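Local coordinates for SusD superfamily protein (Bacteroides fragilis NCTC 9343, PDB 3NQP), which probably binds sugars at the bacterial cell surface as a SusD-family outer-membrane protein, at residues E111-F115 / M184-Y190; S177-N183 / W198-E204; I28-H32 / E119-L123; F98-T103 / F115-E119. The contacts are given in a common frame with arbitrary orientation. Residues are numbered along the deposited sequence.

Contact 1: E111-F115 / M184-Y190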
loop_
_atom_site.group_PDB
_atom_site.type_symbol
_atom_site.label_atom_id
_atom_site.label_comp_id
_atom_site.label_asym_id
_atom_site.label_seq_id
_atom_site.Cartn_x
_atom_site.Cartn_y
_atom_site.Cartn_z
ATOM N N GLU A 111 -13.548 -25.728 13.076
ATOM C CA GLU A 111 -12.623 -25.303 11.998
ATOM C C GLU A 111 -13.059 -24.018 11.314
ATOM O O GLU A 111 -12.260 -23.119 11.143
ATOM C CB GLU A 111 -12.460 -26.382 10.920
ATOM C CG GLU A 111 -11.536 -27.538 11.366
ATOM C CD GLU A 111 -12.221 -28.469 12.357
ATOM O OE1 GLU A 111 -13.469 -28.556 12.344
ATOM O OE2 GLU A 111 -11.519 -29.127 13.116
HETATM N N MSE A 112 -14.336 -23.928 10.936
HETATM C CA MSE A 112 -14.829 -22.735 10.276
HETATM C C MSE A 112 -14.902 -21.557 11.239
HETATM O O MSE A 112 -14.545 -20.444 10.874
HETATM C CB MSE A 112 -16.202 -22.983 9.643
HETATM C CG MSE A 112 -16.774 -21.743 8.920
HETATM SE SE MSE A 112 -18.416 -22.126 7.998
HETATM C CE MSE A 112 -17.821 -23.187 6.513
ATOM N N LYS A 113 -15.371 -21.799 12.453
ATOM C CA LYS A 113 -15.413 -20.741 13.465
ATOM C C LYS A 113 -13.995 -20.147 13.680
ATOM O O LYS A 113 -13.823 -18.931 13.708
ATOM C CB LYS A 113 -15.976 -21.278 14.770
ATOM C CG LYS A 113 -16.052 -20.270 15.898
ATOM C CD LYS A 113 -16.188 -20.938 17.252
ATOM C CE LYS A 113 -17.544 -21.470 17.515
ATOM N NZ LYS A 113 -17.717 -21.927 18.947
ATOM N N ASN A 114 -13.008 -21.019 13.864
ATOM C CA ASN A 114 -11.654 -20.597 14.147
ATOM C C ASN A 114 -11.070 -19.872 12.915
ATOM O O ASN A 114 -10.358 -18.887 13.065
ATOM C CB ASN A 114 -10.778 -21.786 14.524
ATOM C CG ASN A 114 -11.079 -22.328 15.888
ATOM O OD1 ASN A 114 -11.718 -21.664 16.707
ATOM N ND2 ASN A 114 -10.618 -23.537 16.144
ATOM N N PHE A 115 -11.380 -20.360 11.711
ATOM C CA PHE A 115 -10.884 -19.693 10.494
ATOM C C PHE A 115 -11.442 -18.291 10.366
ATOM O O PHE A 115 -10.705 -17.341 10.105
ATOM C CB PHE A 115 -11.182 -20.486 9.227
ATOM C CG PHE A 115 -10.405 -19.979 8.049
ATOM C CD1 PHE A 115 -9.095 -20.367 7.874
ATOM C CD2 PHE A 115 -10.948 -19.059 7.181
ATOM C CE1 PHE A 115 -8.361 -19.875 6.827
ATOM C CE2 PHE A 115 -10.189 -18.560 6.127
ATOM C CZ PHE A 115 -8.916 -18.986 5.962
HETATM N N MSE A 184 -3.813 -23.998 10.266
HETATM C CA MSE A 184 -4.537 -23.896 8.993
HETATM C C MSE A 184 -3.796 -22.870 8.111
HETATM O O MSE A 184 -4.072 -21.678 8.151
HETATM C CB MSE A 184 -6.029 -23.489 9.221
HETATM C CG MSE A 184 -6.919 -24.520 10.044
HETATM SE SE MSE A 184 -8.814 -23.984 10.573
HETATM C CE MSE A 184 -8.298 -22.228 11.352
ATOM N N ASN A 185 -2.863 -23.356 7.304
ATOM C CA ASN A 185 -2.108 -22.509 6.339
ATOM C C ASN A 185 -2.827 -22.335 4.987
ATOM O O ASN A 185 -2.349 -21.604 4.119
ATOM C CB ASN A 185 -0.731 -23.133 6.075
ATOM C CG ASN A 185 0.263 -22.929 7.219
ATOM O OD1 ASN A 185 -0.086 -22.772 8.401
ATOM N ND2 ASN A 185 1.533 -22.942 6.858
ATOM N N ASP A 186 -3.960 -23.015 4.804
ATOM C CA ASP A 186 -4.653 -23.056 3.506
ATOM C C ASP A 186 -5.160 -21.654 3.211
ATOM O O ASP A 186 -5.687 -20.960 4.064
ATOM C CB ASP A 186 -5.797 -24.093 3.545
ATOM C CG ASP A 186 -6.456 -24.401 2.150
ATOM O OD1 ASP A 186 -6.410 -23.610 1.164
ATOM O OD2 ASP A 186 -7.111 -25.476 2.074
ATOM N N PHE A 187 -4.952 -21.228 1.984
ATOM C CA PHE A 187 -5.477 -19.962 1.548
ATOM C C PHE A 187 -6.975 -19.948 1.216
ATOM O O PHE A 187 -7.552 -18.863 1.137
ATOM C CB PHE A 187 -4.697 -19.476 0.336
ATOM C CG PHE A 187 -3.321 -18.957 0.655
ATOM C CD1 PHE A 187 -3.140 -17.649 1.128
ATOM C CD2 PHE A 187 -2.206 -19.732 0.397
ATOM C CE1 PHE A 187 -1.834 -17.136 1.351
ATOM C CE2 PHE A 187 -0.923 -19.251 0.653
ATOM C CZ PHE A 187 -0.733 -17.972 1.118
ATOM N N ASP A 188 -7.599 -21.113 1.020
ATOM C CA ASP A 188 -8.938 -21.165 0.369
ATOM C C ASP A 188 -9.717 -22.377 0.865
ATOM O O ASP A 188 -10.183 -23.170 0.066
ATOM C CB ASP A 188 -8.802 -21.266 -1.164
ATOM C CG ASP A 188 -10.108 -20.930 -1.918
ATOM O OD1 ASP A 188 -11.004 -20.227 -1.358
ATOM O OD2 ASP A 188 -10.210 -21.371 -3.096
ATOM N N PRO A 189 -9.872 -22.510 2.184
ATOM C CA PRO A 189 -10.339 -23.762 2.743
ATOM C C PRO A 189 -11.792 -24.128 2.417
ATOM O O PRO A 189 -12.121 -25.296 2.491
ATOM C CB PRO A 189 -10.156 -23.563 4.262
ATOM C CG PRO A 189 -10.229 -22.096 4.471
ATOM C CD PRO A 189 -9.623 -21.494 3.228
ATOM N N TYR A 190 -12.619 -23.136 2.090
ATOM C CA TYR A 190 -14.029 -23.309 1.699
ATOM C C TYR A 190 -14.262 -22.982 0.227
ATOM O O TYR A 190 -15.398 -22.836 -0.211
ATOM C CB TYR A 190 -14.922 -22.449 2.632
ATOM C CG TYR A 190 -14.643 -22.865 4.048
ATOM C CD1 TYR A 190 -15.008 -24.125 4.485
ATOM C CD2 TYR A 190 -13.907 -22.066 4.904
ATOM C CE1 TYR A 190 -14.699 -24.568 5.743
ATOM C CE2 TYR A 190 -13.572 -22.508 6.183
ATOM C CZ TYR A 190 -13.977 -23.748 6.592
ATOM O OH TYR A 190 -13.680 -24.191 7.850
#
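Selenomethionine M184 brings the loop 184-190 against the helical turn 111-115. Its SE atom sits 3.6 Å from the carbonyl O of E111, and its CE lies 3.6 Å from F115 N and 4.0 Å from F115 CB; the methyl also lies at the edge of the F115 ring, near its plane. N185 points away, and at D186 the chain turns back: D186 OD1 accepts a 2.8 Å hydrogen bond from D188 N, forming an Asx turn, while D186 O comes to 4.0 Å from F115 CE1. That reversal sets P189 on one face of the F115 ring, with P189 CG 3.7 Å from the centroid and 11° off the normal, a CH-pi contact. Y190 offers its own ring face to selenomethionine M112, whose CE is 3.7 Å from the Y190 centroid; SE follows at 5.0 Å, a Met-aromatic contact. Y190 OH stands 3.2 Å from M112 N, but at an angle too poor for a hydrogen bond, so the two segments are joined by packing alone. Near the protein surface, the loop covers F115, which also meets F181 of helix 163-181 edge-to-face, and M112, which rests on E21 and T25 of helix 21-37.

Contact 2: S177-N183 / W198-E204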
loop_
_atom_site.group_PDB
_atom_site.type_symbol
_atom_site.label_atom_id
_atom_site.label_comp_id
_atom_site.label_asym_id
_atom_site.label_seq_id
_atom_site.Cartn_x
_atom_site.Cartn_y
_atom_site.Cartn_z
ATOM N N SER A 177 -5.492 -13.685 16.292
ATOM C CA SER A 177 -5.613 -14.140 14.888
ATOM C C SER A 177 -4.783 -15.400 14.689
ATOM O O SER A 177 -5.311 -16.381 14.197
ATOM C CB SER A 177 -5.265 -13.050 13.860
ATOM O OG SER A 177 -5.375 -13.519 12.471
HETATM N N MSE A 178 -3.520 -15.390 15.084
HETATM C CA MSE A 178 -2.662 -16.587 14.911
HETATM C C MSE A 178 -3.205 -17.748 15.777
HETATM O O MSE A 178 -3.147 -18.932 15.395
HETATM C CB MSE A 178 -1.197 -16.296 15.252
HETATM C CG MSE A 178 -0.540 -15.188 14.504
HETATM SE SE MSE A 178 -0.394 -15.785 12.618
HETATM C CE MSE A 178 0.791 -17.258 12.931
ATOM N N GLU A 179 -3.723 -17.430 16.963
ATOM C CA GLU A 179 -4.172 -18.494 17.826
ATOM C C GLU A 179 -5.337 -19.227 17.195
ATOM O O GLU A 179 -5.398 -20.448 17.210
ATOM C CB GLU A 179 -4.555 -17.928 19.196
ATOM C CG GLU A 179 -4.922 -18.936 20.232
ATOM C CD GLU A 179 -5.366 -18.240 21.528
ATOM O OE1 GLU A 179 -4.798 -17.168 21.859
ATOM O OE2 GLU A 179 -6.306 -18.741 22.174
ATOM N N TYR A 180 -6.254 -18.478 16.604
ATOM C CA TYR A 180 -7.398 -19.085 15.943
ATOM C C TYR A 180 -7.022 -19.817 14.654
ATOM O O TYR A 180 -7.527 -20.890 14.409
ATOM C CB TYR A 180 -8.503 -18.042 15.668
ATOM C CG TYR A 180 -9.384 -17.740 16.836
ATOM C CD1 TYR A 180 -10.276 -18.683 17.325
ATOM C CD2 TYR A 180 -9.356 -16.489 17.437
ATOM C CE1 TYR A 180 -11.103 -18.415 18.379
ATOM C CE2 TYR A 180 -10.189 -16.203 18.502
ATOM C CZ TYR A 180 -11.057 -17.156 18.977
ATOM O OH TYR A 180 -11.868 -16.832 20.047
ATOM N N PHE A 181 -6.165 -19.240 13.825
ATOM C CA PHE A 181 -5.763 -19.901 12.576
ATOM C C PHE A 181 -5.022 -21.242 12.851
ATOM O O PHE A 181 -5.092 -22.192 12.053
ATOM C CB PHE A 181 -4.861 -18.975 11.762
ATOM C CG PHE A 181 -5.597 -17.939 10.902
ATOM C CD1 PHE A 181 -6.600 -18.314 10.041
ATOM C CD2 PHE A 181 -5.184 -16.614 10.880
ATOM C CE1 PHE A 181 -7.221 -17.379 9.224
ATOM C CE2 PHE A 181 -5.820 -15.685 10.107
ATOM C CZ PHE A 181 -6.861 -16.078 9.274
ATOM N N GLY A 182 -4.286 -21.296 13.965
ATOM C CA GLY A 182 -3.518 -22.476 14.371
ATOM C C GLY A 182 -2.612 -22.939 13.262
ATOM O O GLY A 182 -1.782 -22.168 12.776
ATOM N N ASN A 183 -2.795 -24.201 12.865
ATOM C CA ASN A 183 -2.040 -24.831 11.762
ATOM C C ASN A 183 -2.735 -24.757 10.395
ATOM O O ASN A 183 -2.270 -25.348 9.456
ATOM C CB ASN A 183 -1.747 -26.300 12.094
ATOM C CG ASN A 183 -0.634 -26.468 13.128
ATOM O OD1 ASN A 183 0.477 -25.924 12.982
ATOM N ND2 ASN A 183 -0.900 -27.276 14.148
ATOM N N TRP A 198 -8.939 -13.108 3.890
ATOM C CA TRP A 198 -7.802 -12.993 4.785
ATOM C C TRP A 198 -7.394 -14.372 5.272
ATOM O O TRP A 198 -8.235 -15.271 5.365
ATOM C CB TRP A 198 -8.166 -12.070 5.950
ATOM C CG TRP A 198 -6.977 -11.602 6.768
ATOM C CD1 TRP A 198 -6.470 -12.205 7.863
ATOM C CD2 TRP A 198 -6.149 -10.476 6.509
ATOM N NE1 TRP A 198 -5.401 -11.506 8.340
ATOM C CE2 TRP A 198 -5.189 -10.427 7.532
ATOM C CE3 TRP A 198 -6.148 -9.470 5.532
ATOM C CZ2 TRP A 198 -4.242 -9.415 7.629
ATOM C CZ3 TRP A 198 -5.187 -8.481 5.625
ATOM C CH2 TRP A 198 -4.244 -8.471 6.645
ATOM N N SER A 199 -6.099 -14.564 5.511
ATOM C CA SER A 199 -5.530 -15.892 5.750
ATOM C C SER A 199 -4.470 -15.779 6.822
ATOM O O SER A 199 -4.074 -14.672 7.194
ATOM C CB SER A 199 -4.876 -16.426 4.466
ATOM O OG SER A 199 -3.766 -15.570 4.060
ATOM N N LYS A 200 -3.970 -16.923 7.264
ATOM C CA LYS A 200 -2.854 -16.982 8.223
ATOM C C LYS A 200 -1.600 -16.287 7.694
ATOM O O LYS A 200 -0.943 -15.491 8.396
ATOM C CB LYS A 200 -2.576 -18.421 8.609
ATOM C CG LYS A 200 -1.557 -18.600 9.726
ATOM C CD LYS A 200 -1.205 -20.051 9.851
ATOM C CE LYS A 200 0.017 -20.224 10.650
ATOM N NZ LYS A 200 0.288 -21.597 10.978
ATOM N N ALA A 201 -1.259 -16.552 6.449
ATOM C CA ALA A 201 -0.147 -15.847 5.827
ATOM C C ALA A 201 -0.303 -14.322 5.885
ATOM O O ALA A 201 0.637 -13.598 6.078
ATOM C CB ALA A 201 0.005 -16.293 4.421
ATOM N N ALA A 202 -1.504 -13.845 5.649
ATOM C CA ALA A 202 -1.771 -12.434 5.647
ATOM C C ALA A 202 -1.540 -11.848 7.031
ATOM O O ALA A 202 -0.945 -10.745 7.158
ATOM C CB ALA A 202 -3.212 -12.158 5.158
ATOM N N THR A 203 -1.995 -12.568 8.065
ATOM C CA THR A 203 -1.720 -12.159 9.436
ATOM C C THR A 203 -0.211 -12.130 9.717
ATOM O O THR A 203 0.305 -11.196 10.387
ATOM C CB THR A 203 -2.442 -13.021 10.470
ATOM O OG1 THR A 203 -3.839 -12.725 10.415
ATOM C CG2 THR A 203 -1.907 -12.727 11.941
ATOM N N GLU A 204 0.510 -13.120 9.218
ATOM C CA GLU A 204 1.972 -13.141 9.405
ATOM C C GLU A 204 2.653 -11.945 8.681
ATOM O O GLU A 204 3.588 -11.366 9.214
ATOM C CB GLU A 204 2.576 -14.462 8.957
ATOM C CG GLU A 204 2.207 -15.618 9.860
ATOM C CD GLU A 204 3.280 -16.652 9.973
ATOM O OE1 GLU A 204 4.124 -16.497 10.878
ATOM O OE2 GLU A 204 3.304 -17.574 9.147
#
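Two hydrogen bonds tie these segments together. T203 OG1 donates to S177 OG at 2.7 Å, and K200 NZ donates to G182 O at 2.8 Å. The first belongs to a chain: W198 NE1 donates to T203 OG1 at 2.9 Å, and S177 OG goes on to the carbonyl O of G118 on helix 110-135, so a buried polar thread links three helices. The lysine, fully extended, reaches the backbone just past the end of helix 163-181, where G182 breaks the helix with positive phi; N185 OD1 is a second partner for its NZ. At the start of the other helix S199 is the N-cap, its OG accepting from A202 N at 3.3 Å.

Packing fills the space between these bonds. The F181 ring lies with one face against K200, whose CB is 4.2 Å from the ring centroid in a CH-pi contact, while F181 CZ approaches S199 C at 3.4 Å and W198 CD1 at 4.1 Å. Farther along, selenomethionine M178 fits SE against T203 CG2 at 3.5 Å, and its CE touches both K200 CE and E204 CG at 3.8 Å. The local axes run 9.9 Å apart at 156°, an antiparallel pair of successive helices joined by a long loop, consistent with the TPR-like helical hairpins of the SusD family.

Contact 3: I28-H32 / E119-L123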
loop_
_atom_site.group_PDB
_atom_site.type_symbol
_atom_site.label_atom_id
_atom_site.label_comp_id
_atom_site.label_asym_id
_atom_site.label_seq_id
_atom_site.Cartn_x
_atom_site.Cartn_y
_atom_site.Cartn_z
ATOM N N ILE A 28 -19.185 -12.621 6.723
ATOM C CA ILE A 28 -17.768 -12.654 6.344
ATOM C C ILE A 28 -17.561 -12.098 4.952
ATOM O O ILE A 28 -16.595 -11.344 4.717
ATOM C CB ILE A 28 -17.163 -14.087 6.420
ATOM C CG1 ILE A 28 -16.879 -14.440 7.864
ATOM C CG2 ILE A 28 -15.837 -14.219 5.609
ATOM C CD1 ILE A 28 -15.646 -13.755 8.425
ATOM N N ASP A 29 -18.439 -12.464 4.019
ATOM C CA ASP A 29 -18.367 -11.876 2.693
ATOM C C ASP A 29 -18.551 -10.378 2.723
ATOM O O ASP A 29 -17.847 -9.654 2.026
ATOM C CB ASP A 29 -19.389 -12.518 1.745
ATOM C CG ASP A 29 -18.992 -13.921 1.336
ATOM O OD1 ASP A 29 -17.970 -14.442 1.827
ATOM O OD2 ASP A 29 -19.699 -14.497 0.503
ATOM N N GLY A 30 -19.515 -9.919 3.517
ATOM C CA GLY A 30 -19.782 -8.484 3.672
ATOM C C GLY A 30 -18.589 -7.766 4.250
ATOM O O GLY A 30 -18.244 -6.682 3.804
ATOM N N ILE A 31 -18.004 -8.336 5.287
ATOM C CA ILE A 31 -16.766 -7.775 5.875
ATOM C C ILE A 31 -15.700 -7.601 4.780
ATOM O O ILE A 31 -15.020 -6.567 4.719
ATOM C CB ILE A 31 -16.222 -8.631 7.046
ATOM C CG1 ILE A 31 -17.045 -8.399 8.336
ATOM C CG2 ILE A 31 -14.673 -8.363 7.259
ATOM C CD1 ILE A 31 -16.882 -9.525 9.403
ATOM N N HIS A 32 -15.553 -8.594 3.904
ATOM C CA HIS A 32 -14.546 -8.464 2.847
ATOM C C HIS A 32 -14.886 -7.407 1.768
ATOM O O HIS A 32 -14.004 -6.785 1.215
ATOM C CB HIS A 32 -14.186 -9.831 2.233
ATOM C CG HIS A 32 -13.314 -10.652 3.123
ATOM N ND1 HIS A 32 -13.808 -11.361 4.202
ATOM C CD2 HIS A 32 -11.971 -10.818 3.143
ATOM C CE1 HIS A 32 -12.806 -11.938 4.837
ATOM N NE2 HIS A 32 -11.682 -11.643 4.203
ATOM N N GLU A 119 -9.707 -14.562 10.766
ATOM C CA GLU A 119 -9.797 -13.533 9.724
ATOM C C GLU A 119 -10.192 -12.212 10.391
ATOM O O GLU A 119 -9.592 -11.170 10.103
ATOM C CB GLU A 119 -10.796 -13.896 8.632
ATOM C CG GLU A 119 -10.342 -15.035 7.739
ATOM C CD GLU A 119 -11.279 -15.316 6.586
ATOM O OE1 GLU A 119 -12.472 -15.448 6.836
ATOM O OE2 GLU A 119 -10.822 -15.436 5.409
ATOM N N VAL A 120 -11.171 -12.263 11.298
ATOM C CA VAL A 120 -11.789 -11.050 11.783
ATOM C C VAL A 120 -10.871 -10.346 12.795
ATOM O O VAL A 120 -10.774 -9.143 12.777
ATOM C CB VAL A 120 -13.214 -11.301 12.322
ATOM C CG1 VAL A 120 -13.724 -10.100 13.049
ATOM C CG2 VAL A 120 -14.150 -11.692 11.128
ATOM N N TYR A 121 -10.152 -11.093 13.629
ATOM C CA TYR A 121 -9.129 -10.469 14.489
ATOM C C TYR A 121 -7.971 -9.910 13.692
ATOM O O TYR A 121 -7.459 -8.839 14.015
ATOM C CB TYR A 121 -8.606 -11.452 15.508
ATOM C CG TYR A 121 -9.495 -11.658 16.713
ATOM C CD1 TYR A 121 -9.402 -10.795 17.819
ATOM C CD2 TYR A 121 -10.375 -12.727 16.800
ATOM C CE1 TYR A 121 -10.162 -10.987 18.956
ATOM C CE2 TYR A 121 -11.173 -12.904 17.951
ATOM C CZ TYR A 121 -11.033 -12.038 19.023
ATOM O OH TYR A 121 -11.764 -12.203 20.163
ATOM N N GLY A 122 -7.570 -10.609 12.629
ATOM C CA GLY A 122 -6.568 -10.085 11.724
ATOM C C GLY A 122 -6.966 -8.754 11.102
ATOM O O GLY A 122 -6.146 -7.836 10.966
ATOM N N LEU A 123 -8.204 -8.670 10.648
ATOM C CA LEU A 123 -8.702 -7.480 9.991
ATOM C C LEU A 123 -8.907 -6.345 10.963
ATOM O O LEU A 123 -8.749 -5.169 10.591
ATOM C CB LEU A 123 -10.009 -7.787 9.257
ATOM C CG LEU A 123 -9.871 -8.618 7.982
ATOM C CD1 LEU A 123 -11.288 -8.929 7.390
ATOM C CD2 LEU A 123 -8.977 -7.976 6.915
#
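I28 and I31 of one helix meet V120 and L123 of the other, and their rotamers decide which methyls touch. I28 is m at both chi1 and chi2, a folded form that swings CD1 round to 3.7 Å from V120 CG2. In I31, chi1 at m places CG2 3.4 Å from L123 CD1, and chi2 at t carries I31 CD1 to 3.9 Å from the same V120 CG2. L123, also m then t, reaches straight across the gap. The local axes of helices 21-37 and 110-135 run nearly alongside, 23° apart in direction and 11.7 Å at closest approach, a near-parallel pairing compatible with the stacked helices of a TPR-like domain; helix 89-102 packs against both, through L95 on I31 and F98 and I99 on V120.

H32 turns its ring back along its own helix, where ND1 donates to I28 O at 2.8 Å, beside the regular helical bond from H32 N to that oxygen at 3.1 Å. Its other nitrogen, NE2, pairs with W198 N. Held so, the imidazole receives L123 CD1 over one face, 4.2 Å from H32 NE2. E119, m at chi1 and t at chi2, brings OE1 to 4.1 Å from H32 CE1 and 3.8 Å from I28 CG2, neither a hydrogen bond. A bound 1,2-ethanediol, probably from the crystallisation liquor, lies about 4 Å from the H32 side chain.

Contact 4: F98-T103 / F115-E119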
loop_
_atom_site.group_PDB
_atom_site.type_symbol
_atom_site.label_atom_id
_atom_site.label_comp_id
_atom_site.label_asym_id
_atom_site.label_seq_id
_atom_site.Cartn_x
_atom_site.Cartn_y
_atom_site.Cartn_z
ATOM N N PHE A 98 -19.264 -9.264 14.840
ATOM C CA PHE A 98 -19.021 -10.639 14.434
ATOM C C PHE A 98 -18.355 -11.438 15.553
ATOM O O PHE A 98 -18.727 -12.592 15.811
ATOM C CB PHE A 98 -18.186 -10.708 13.183
ATOM C CG PHE A 98 -18.053 -12.104 12.618
ATOM C CD1 PHE A 98 -18.932 -12.571 11.641
ATOM C CD2 PHE A 98 -17.027 -12.938 13.024
ATOM C CE1 PHE A 98 -18.779 -13.851 11.098
ATOM C CE2 PHE A 98 -16.895 -14.228 12.494
ATOM C CZ PHE A 98 -17.801 -14.682 11.545
ATOM N N ILE A 99 -17.365 -10.838 16.204
ATOM C CA ILE A 99 -16.618 -11.537 17.235
ATOM C C ILE A 99 -17.537 -11.872 18.412
ATOM O O ILE A 99 -17.590 -13.023 18.854
ATOM C CB ILE A 99 -15.406 -10.731 17.725
ATOM C CG1 ILE A 99 -14.332 -10.673 16.625
ATOM C CG2 ILE A 99 -14.854 -11.326 18.980
ATOM C CD1 ILE A 99 -13.133 -9.731 16.983
ATOM N N ALA A 100 -18.270 -10.866 18.881
ATOM C CA ALA A 100 -19.283 -11.052 19.943
ATOM C C ALA A 100 -20.276 -12.182 19.587
ATOM O O ALA A 100 -20.537 -13.061 20.390
ATOM C CB ALA A 100 -20.035 -9.711 20.201
ATOM N N ARG A 101 -20.801 -12.195 18.375
ATOM C CA ARG A 101 -21.803 -13.225 18.032
ATOM C C ARG A 101 -21.280 -14.629 17.803
ATOM O O ARG A 101 -21.993 -15.610 18.042
ATOM C CB ARG A 101 -22.592 -12.823 16.799
ATOM C CG ARG A 101 -23.533 -11.646 17.045
ATOM C CD ARG A 101 -24.572 -11.596 15.921
ATOM N NE ARG A 101 -25.000 -10.245 15.577
ATOM C CZ ARG A 101 -26.088 -9.950 14.863
ATOM N NH1 ARG A 101 -26.899 -10.912 14.415
ATOM N NH2 ARG A 101 -26.385 -8.675 14.609
ATOM N N VAL A 102 -20.065 -14.734 17.296
ATOM C CA VAL A 102 -19.557 -15.998 16.793
ATOM C C VAL A 102 -18.655 -16.732 17.811
ATOM O O VAL A 102 -18.554 -17.946 17.756
ATOM C CB VAL A 102 -18.852 -15.791 15.427
ATOM C CG1 VAL A 102 -18.018 -17.002 15.054
ATOM C CG2 VAL A 102 -19.869 -15.472 14.363
ATOM N N THR A 103 -18.028 -16.009 18.741
ATOM C CA THR A 103 -17.097 -16.621 19.679
ATOM C C THR A 103 -17.678 -17.880 20.342
ATOM O O THR A 103 -16.994 -18.902 20.401
ATOM C CB THR A 103 -16.571 -15.606 20.709
ATOM O OG1 THR A 103 -15.728 -14.676 20.029
ATOM C CG2 THR A 103 -15.737 -16.271 21.812
ATOM N N PHE A 115 -11.380 -20.360 11.711
ATOM C CA PHE A 115 -10.884 -19.693 10.494
ATOM C C PHE A 115 -11.442 -18.291 10.366
ATOM O O PHE A 115 -10.705 -17.341 10.105
ATOM C CB PHE A 115 -11.182 -20.486 9.227
ATOM C CG PHE A 115 -10.405 -19.979 8.049
ATOM C CD1 PHE A 115 -9.095 -20.367 7.874
ATOM C CD2 PHE A 115 -10.948 -19.059 7.181
ATOM C CE1 PHE A 115 -8.361 -19.875 6.827
ATOM C CE2 PHE A 115 -10.189 -18.560 6.127
ATOM C CZ PHE A 115 -8.916 -18.986 5.962
ATOM N N TYR A 116 -12.755 -18.174 10.570
ATOM C CA TYR A 116 -13.446 -16.905 10.533
ATOM C C TYR A 116 -12.949 -15.973 11.627
ATOM O O TYR A 116 -12.711 -14.795 11.372
ATOM C CB TYR A 116 -14.961 -17.097 10.640
ATOM C CG TYR A 116 -15.656 -17.637 9.393
ATOM C CD1 TYR A 116 -14.988 -17.760 8.179
ATOM C CD2 TYR A 116 -16.999 -18.003 9.441
ATOM C CE1 TYR A 116 -15.633 -18.226 7.028
ATOM C CE2 TYR A 116 -17.676 -18.451 8.283
ATOM C CZ TYR A 116 -16.980 -18.570 7.092
ATOM O OH TYR A 116 -17.621 -19.006 5.978
ATOM N N LEU A 117 -12.754 -16.485 12.832
ATOM C CA LEU A 117 -12.282 -15.606 13.915
ATOM C C LEU A 117 -10.818 -15.162 13.625
ATOM O O LEU A 117 -10.466 -14.008 13.819
ATOM C CB LEU A 117 -12.462 -16.251 15.289
ATOM C CG LEU A 117 -13.929 -16.311 15.729
ATOM C CD1 LEU A 117 -14.109 -17.140 16.986
ATOM C CD2 LEU A 117 -14.522 -14.883 15.860
ATOM N N GLY A 118 -9.994 -16.047 13.074
ATOM C CA GLY A 118 -8.667 -15.663 12.645
ATOM C C GLY A 118 -8.744 -14.505 11.670
ATOM O O GLY A 118 -7.963 -13.550 11.740
ATOM N N GLU A 119 -9.707 -14.562 10.766
ATOM C CA GLU A 119 -9.797 -13.533 9.724
ATOM C C GLU A 119 -10.192 -12.212 10.391
ATOM O O GLU A 119 -9.592 -11.170 10.103
ATOM C CB GLU A 119 -10.796 -13.896 8.632
ATOM C CG GLU A 119 -10.342 -15.035 7.739
ATOM C CD GLU A 119 -11.279 -15.316 6.586
ATOM O OE1 GLU A 119 -12.472 -15.448 6.836
ATOM O OE2 GLU A 119 -10.822 -15.436 5.409
#
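This is a buried, essentially apolar helix-helix contact between the C-terminal part of helix 89-102 and an early turn of helix 110-135, the next helix in the chain. No hydrogen bond crosses it. L117 is the centre of the contact: it loses more area here than any other residue, and its two methyls settle against four neighbours. L117 CD2 lies 4.2 Å from F98 CE2, from I99 CA and from V102 CG1, while L117 CD1 reaches T103 CA at 4.1 Å. The F98 ring takes L117 CD2 at its edge, and F98 CZ also meets Y116 CB at 3.8 Å.

With local axes 158° apart in direction and 10.6 Å at closest approach, the two helices form an antiparallel alpha-alpha hairpin, the building unit of TPR-like folds, to whose clan this family belongs. The closest backbone approach is 6.8 Å, between I99 CA and L117 CA.

T103 folds its OG1 back on I99 O at 2.8 Å, and T103 N bonds the same oxygen at 3.0 Å, so both of these T103 groups find their partner within their own turn while the residue's flank faces L117. Beyond the pair, Y116 carries its hydroxyl to T25 OG1 on helix 21-37, and L117 also touches Y180 of helix 163-181.

In the fold
Helix 110-135 is the common member. Contacts 1, 4 and 3 use its successive residues 111-115, 115-119 and 119-123, sharing F115 and E119, against the loop 184-190, helix 89-102 and helix 21-37. Contact 2 pairs the next two helices and joins this one through S177 OG to G118 O. Contacts 3 and 4 have centres about 8 Å apart and contacts 1 and 2 about 9 Å; the other pairs lie 12 to 13 Å apart. Along the chain, contacts 3 and 4 close before contact 2 opens, whereas contacts 1 and 2 interleave. Contacts 2 and 4 join consecutive helices, while contacts 1 and 3 bring together parts 69 and 87 residues apart, consistent with a TPR-like N-terminal part of a SusD-type protein.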